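Local coordinates for protein leucyl-tRNA synthetase subunit alpha (PDB 3O0A) that forms the CP1 hydrolytic domain of leucyl-tRNA synthetase, which probably edits by hydrolysing tRNA charged with the wrong amino acid, at residues Val142-Trp150 / Asp171-Gly179. Numbering follows the deposited sequence.
Sequences VPAHDQRDW and DFEKGAYEG
With CG anti to the backbone N (chi1 -175°), Trp150 swings its indole off the first turn of helix 147-156 to the loop at Gly175, while Gln147, also anti but bent at chi2 (60°), turns its amide back to the same loop. Tryptophan offers both an edge N-H and a flat face: NE1 donates a hydrogen bond to Phe172 O at 3.0 Å, near the indole plane, and Gly175 CA lies over one face, a CH-pi contact 3.9 Å from the centroid of the five-membered ring. Gln147 suits its place because its amide both accepts and donates: OE1 takes Ala176 N in a nearly straight bond of 3.1 Å, and waters join OE1 to Ala176 O and NE2 to Lys174 O. The small methyl of Ala176 fits against Trp150 CB and Pro143 O. Tyr177 is gripped through its backbone N and O: N donates to Ala144 O at 2.9 Å, and O receives His145 ND1 at 3.0 Å in the imidazole plane. Glu178 OE2 accepts Gln147 N at 2.8 Å on its anti side, 28° out of the carboxylate plane, where a negative group probably gains from the helix dipole; Asp146 is the N-cap, bonded to Asp149 N. His145 NE2 is hydrogen-bonded to Val163 N, just before strand 164-165. Five direct bonds pin the loop between strands 164-165 and 182-183 to the turn joining strand 138-141 to helix 147-156.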
ATOM      1  N   VAL A 142      -3.917  -4.947  -3.213  1.00 15.98           N
ATOM      2  CA  VAL A 142      -4.188  -6.370  -3.104  1.00 17.05           C
ATOM      3  C   VAL A 142      -4.685  -6.801  -4.494  1.00 18.26           C
ATOM      4  O   VAL A 142      -5.896  -6.890  -4.739  1.00 18.78           O
ATOM      5  CB  VAL A 142      -5.236  -6.660  -2.005  1.00 16.96           C
ATOM      6  CG1 VAL A 142      -5.480  -8.176  -1.836  1.00 17.83           C
ATOM      7  CG2 VAL A 142      -4.797  -6.030  -0.667  1.00 15.76           C
ATOM      8  N   PRO A 143      -3.744  -7.048  -5.423  1.00 18.94           N
ATOM      9  CA  PRO A 143      -4.146  -7.356  -6.798  1.00 20.15           C
ATOM     10  C   PRO A 143      -5.063  -8.567  -6.944  1.00 21.73           C
ATOM     11  O   PRO A 143      -5.851  -8.613  -7.886  1.00 22.73           O
ATOM     12  CB  PRO A 143      -2.825  -7.621  -7.530  1.00 20.82           C
ATOM     13  CG  PRO A 143      -1.752  -7.212  -6.632  1.00 19.81           C
ATOM     14  CD  PRO A 143      -2.280  -7.033  -5.244  1.00 18.70           C
ATOM     15  N   ALA A 144      -4.960  -9.536  -6.034  1.00 21.43           N
ATOM     16  CA  ALA A 144      -5.855 -10.698  -6.067  1.00 22.66           C
ATOM     17  C   ALA A 144      -7.333 -10.326  -5.908  1.00 23.09           C
ATOM     18  O   ALA A 144      -8.207 -11.049  -6.390  1.00 24.80           O
ATOM     19  CB  ALA A 144      -5.445 -11.719  -5.010  1.00 22.81           C
ATOM     20  N   HIS A 145      -7.616  -9.205  -5.242  1.00 21.79           N
ATOM     21  CA  HIS A 145      -8.983  -8.891  -4.808  1.00 22.03           C
ATOM     22  C   HIS A 145      -9.455  -7.472  -5.104  1.00 22.25           C
ATOM     23  O   HIS A 145     -10.539  -7.069  -4.669  1.00 22.76           O
ATOM     24  CB  HIS A 145      -9.115  -9.215  -3.310  1.00 21.55           C
ATOM     25  CG  HIS A 145      -8.679 -10.605  -2.979  1.00 22.16           C
ATOM     26  ND1 HIS A 145      -9.301 -11.717  -3.506  1.00 23.32           N
ATOM     27  CD2 HIS A 145      -7.661 -11.067  -2.216  1.00 21.40           C
ATOM     28  CE1 HIS A 145      -8.692 -12.804  -3.073  1.00 23.83           C
ATOM     29  NE2 HIS A 145      -7.697 -12.438  -2.284  1.00 21.95           N
ATOM     30  N   ASP A 146      -8.640  -6.714  -5.837  1.00 22.11           N
ATOM     31  CA  ASP A 146      -8.998  -5.361  -6.246  1.00 22.91           C
ATOM     32  C   ASP A 146      -8.630  -5.225  -7.729  1.00 23.82           C
ATOM     33  O   ASP A 146      -7.463  -5.381  -8.105  1.00 23.50           O
ATOM     34  CB  ASP A 146      -8.271  -4.332  -5.363  1.00 21.31           C
ATOM     35  CG  ASP A 146      -8.682  -2.876  -5.651  1.00 23.21           C
ATOM     36  OD1 ASP A 146      -8.548  -2.413  -6.803  1.00 25.18           O
ATOM     37  OD2 ASP A 146      -9.086  -2.169  -4.696  1.00 25.99           O
ATOM     38  N   GLN A 147      -9.643  -4.979  -8.563  1.00 25.25           N
ATOM     39  CA  GLN A 147      -9.459  -4.912 -10.010  1.00 26.75           C
ATOM     40  C   GLN A 147      -8.492  -3.819 -10.454  1.00 26.07           C
ATOM     41  O   GLN A 147      -7.672  -4.052 -11.344  1.00 26.57           O
ATOM     42  CB  GLN A 147     -10.802  -4.780 -10.743  1.00 28.10           C
ATOM     43  CG  GLN A 147     -10.679  -4.887 -12.260  1.00 29.83           C
ATOM     44  CD  GLN A 147     -10.100  -6.218 -12.727  1.00 31.32           C
ATOM     45  OE1 GLN A 147     -10.285  -7.254 -12.088  1.00 33.68           O
ATOM     46  NE2 GLN A 147      -9.410  -6.194 -13.862  1.00 31.82           N
ATOM     47  N   ARG A 148      -8.591  -2.637  -9.844  1.00 25.42           N
ATOM     48  CA  ARG A 148      -7.666  -1.534 -10.136  1.00 25.09           C
ATOM     49  C   ARG A 148      -6.229  -1.972  -9.819  1.00 23.78           C
ATOM     50  O   ARG A 148      -5.316  -1.739 -10.612  1.00 24.02           O
ATOM     51  CB  ARG A 148      -8.025  -0.272  -9.331  1.00 25.30           C
ATOM     52  CG  ARG A 148      -9.498   0.145  -9.372  1.00 29.96           C
ATOM     53  CD  ARG A 148      -9.786   1.042 -10.565  1.00 35.24           C
ATOM     54  NE  ARG A 148     -11.085   1.710 -10.464  1.00 40.65           N
ATOM     55  CZ  ARG A 148     -12.208   1.292 -11.048  1.00 44.55           C
ATOM     56  NH1 ARG A 148     -12.212   0.189 -11.792  1.00 47.01           N
ATOM     57  NH2 ARG A 148     -13.339   1.983 -10.898  1.00 46.40           N
ATOM     58  N   ASP A 149      -6.044  -2.634  -8.674  1.00 22.74           N
ATOM     59  CA  ASP A 149      -4.714  -3.090  -8.240  1.00 21.68           C
ATOM     60  C   ASP A 149      -4.205  -4.236  -9.113  1.00 22.11           C
ATOM     61  O   ASP A 149      -3.006  -4.360  -9.367  1.00 21.78           O
ATOM     62  CB  ASP A 149      -4.743  -3.550  -6.771  1.00 20.83           C
ATOM     63  CG  ASP A 149      -5.060  -2.423  -5.786  1.00 20.74           C
ATOM     64  OD1 ASP A 149      -4.822  -1.226  -6.078  1.00 21.55           O
ATOM     65  OD2 ASP A 149      -5.533  -2.741  -4.683  1.00 18.40           O
ATOM     66  N   TRP A 150      -5.118  -5.100  -9.541  1.00 23.14           N
ATOM     67  CA  TRP A 150      -4.771  -6.218 -10.403  1.00 24.28           C
ATOM     68  C   TRP A 150      -4.169  -5.707 -11.714  1.00 24.93           C
ATOM     69  O   TRP A 150      -3.129  -6.189 -12.159  1.00 24.83           O
ATOM     70  CB  TRP A 150      -6.014  -7.052 -10.703  1.00 25.71           C
ATOM     71  CG  TRP A 150      -5.715  -8.278 -11.474  1.00 27.65           C
ATOM     72  CD1 TRP A 150      -5.459  -9.522 -10.974  1.00 28.84           C
ATOM     73  CD2 TRP A 150      -5.650  -8.398 -12.903  1.00 29.73           C
ATOM     74  NE1 TRP A 150      -5.235 -10.408 -12.000  1.00 30.41           N
ATOM     75  CE2 TRP A 150      -5.338  -9.743 -13.194  1.00 30.72           C
ATOM     76  CE3 TRP A 150      -5.814  -7.495 -13.960  1.00 29.08           C
ATOM     77  CZ2 TRP A 150      -5.202 -10.219 -14.509  1.00 32.64           C
ATOM     78  CZ3 TRP A 150      -5.674  -7.967 -15.274  1.00 31.26           C
ATOM     79  CH2 TRP A 150      -5.368  -9.315 -15.529  1.00 32.54           C
ATOM     80  N   ASP A 171      -9.754 -18.022 -11.845  1.00 48.73           N
ATOM     81  CA  ASP A 171      -8.413 -17.861 -12.379  1.00 48.05           C
ATOM     82  C   ASP A 171      -7.938 -16.453 -12.043  1.00 45.68           C
ATOM     83  O   ASP A 171      -8.361 -15.476 -12.666  1.00 45.52           O
ATOM     84  CB  ASP A 171      -8.399 -18.097 -13.895  1.00 49.88           C
ATOM     85  CG  ASP A 171      -7.019 -18.481 -14.426  1.00 50.56           C
ATOM     86  OD1 ASP A 171      -5.994 -18.087 -13.825  1.00 49.67           O
ATOM     87  OD2 ASP A 171      -6.959 -19.179 -15.461  1.00 52.60           O
ATOM     88  N   PHE A 172      -7.071 -16.350 -11.041  1.00 44.03           N
ATOM     89  CA  PHE A 172      -6.524 -15.054 -10.633  1.00 41.77           C
ATOM     90  C   PHE A 172      -5.555 -14.465 -11.656  1.00 42.11           C
ATOM     91  O   PHE A 172      -5.105 -13.326 -11.520  1.00 40.89           O
ATOM     92  CB  PHE A 172      -5.887 -15.150  -9.247  1.00 39.99           C
ATOM     93  CG  PHE A 172      -6.887 -15.308  -8.142  1.00 38.16           C
ATOM     94  CD1 PHE A 172      -7.358 -16.571  -7.784  1.00 38.92           C
ATOM     95  CD2 PHE A 172      -7.377 -14.192  -7.466  1.00 35.42           C
ATOM     96  CE1 PHE A 172      -8.291 -16.716  -6.759  1.00 38.09           C
ATOM     97  CE2 PHE A 172      -8.312 -14.329  -6.442  1.00 34.81           C
ATOM     98  CZ  PHE A 172      -8.769 -15.590  -6.087  1.00 36.68           C
ATOM     99  N   GLU A 173      -5.253 -15.245 -12.689  1.00 44.18           N
ATOM    100  CA  GLU A 173      -4.455 -14.761 -13.816  1.00 45.05           C
ATOM    101  C   GLU A 173      -5.326 -14.132 -14.911  1.00 45.35           C
ATOM    102  O   GLU A 173      -4.854 -13.890 -16.023  1.00 46.45           O
ATOM    103  CB  GLU A 173      -3.599 -15.891 -14.394  1.00 46.51           C
ATOM    104  CG  GLU A 173      -2.623 -16.509 -13.399  1.00 46.71           C
ATOM    105  CD  GLU A 173      -2.001 -17.796 -13.915  1.00 48.77           C
ATOM    106  OE1 GLU A 173      -1.356 -17.759 -14.986  1.00 51.63           O
ATOM    107  OE2 GLU A 173      -2.154 -18.843 -13.248  1.00 51.71           O
ATOM    108  N   LYS A 174      -6.590 -13.860 -14.593  1.00 44.56           N
ATOM    109  CA  LYS A 174      -7.509 -13.232 -15.546  1.00 44.67           C
ATOM    110  C   LYS A 174      -8.218 -12.005 -14.971  1.00 42.73           C
ATOM    111  O   LYS A 174      -8.647 -11.119 -15.716  1.00 43.08           O
ATOM    112  CB  LYS A 174      -8.521 -14.255 -16.069  1.00 46.96           C
ATOM    113  CG  LYS A 174      -7.912 -15.281 -17.013  1.00 49.55           C
ATOM    114  CD  LYS A 174      -8.826 -16.478 -17.220  1.00 52.36           C
ATOM    115  CE  LYS A 174      -8.248 -17.460 -18.235  1.00 55.28           C
ATOM    116  NZ  LYS A 174      -6.872 -17.911 -17.874  1.00 55.26           N
ATOM    117  N   GLY A 175      -8.323 -11.944 -13.645  1.00 40.16           N
ATOM    118  CA  GLY A 175      -8.950 -10.808 -12.984  1.00 37.70           C
ATOM    119  C   GLY A 175      -8.964 -10.981 -11.478  1.00 35.37           C
ATOM    120  O   GLY A 175      -8.679 -12.067 -10.973  1.00 35.50           O
ATOM    121  N   ALA A 176      -9.299  -9.903 -10.772  1.00 33.39           N
ATOM    122  CA  ALA A 176      -9.373  -9.914  -9.309  1.00 31.27           C
ATOM    123  C   ALA A 176     -10.726 -10.454  -8.860  1.00 32.01           C
ATOM    124  O   ALA A 176     -11.756 -10.173  -9.492  1.00 33.18           O
ATOM    125  CB  ALA A 176      -9.166  -8.520  -8.762  1.00 29.82           C
ATOM    126  N   TYR A 177     -10.718 -11.242  -7.786  1.00 31.02           N
ATOM    127  CA  TYR A 177     -11.955 -11.688  -7.164  1.00 31.24           C
ATOM    128  C   TYR A 177     -12.328 -10.731  -6.045  1.00 30.13           C
ATOM    129  O   TYR A 177     -11.661 -10.691  -5.013  1.00 28.79           O
ATOM    130  CB  TYR A 177     -11.838 -13.111  -6.613  1.00 31.66           C
ATOM    131  CG  TYR A 177     -13.083 -13.513  -5.856  1.00 31.88           C
ATOM    132  CD1 TYR A 177     -14.286 -13.718  -6.527  1.00 34.39           C
ATOM    133  CD2 TYR A 177     -13.068 -13.650  -4.467  1.00 30.92           C
ATOM    134  CE1 TYR A 177     -15.440 -14.067  -5.841  1.00 34.55           C
ATOM    135  CE2 TYR A 177     -14.218 -13.998  -3.768  1.00 31.74           C
ATOM    136  CZ  TYR A 177     -15.400 -14.203  -4.465  1.00 33.31           C
ATOM    137  OH  TYR A 177     -16.546 -14.545  -3.797  1.00 33.48           O
ATOM    138  N   GLU A 178     -13.397  -9.968  -6.243  1.00 30.53           N
ATOM    139  CA  GLU A 178     -13.738  -8.905  -5.292  1.00 29.87           C
ATOM    140  C   GLU A 178     -14.810  -9.272  -4.255  1.00 29.84           C
ATOM    141  O   GLU A 178     -15.143  -8.451  -3.398  1.00 29.78           O
ATOM    142  CB  GLU A 178     -14.118  -7.630  -6.043  1.00 30.04           C
ATOM    143  CG  GLU A 178     -13.040  -7.176  -7.036  1.00 30.27           C
ATOM    144  CD  GLU A 178     -13.314  -5.807  -7.630  1.00 30.69           C
ATOM    145  OE1 GLU A 178     -14.475  -5.536  -8.004  1.00 33.54           O
ATOM    146  OE2 GLU A 178     -12.362  -4.999  -7.725  1.00 30.39           O
ATOM    147  N   GLY A 179     -15.323 -10.503  -4.321  1.00 30.76           N
ATOM    148  CA  GLY A 179     -16.417 -10.942  -3.449  1.00 30.23           C
ATOM    149  C   GLY A 179     -15.999 -11.540  -2.112  1.00 29.16           C
ATOM    150  O   GLY A 179     -14.859 -11.374  -1.667  1.00 27.52           O
TER
HETATM  151  O   HOH W   1     -12.382  -8.890 -11.714  1.00 37.54           O
HETATM  152  O   HOH W   2      -9.460  -8.422 -15.805  1.00 41.77           O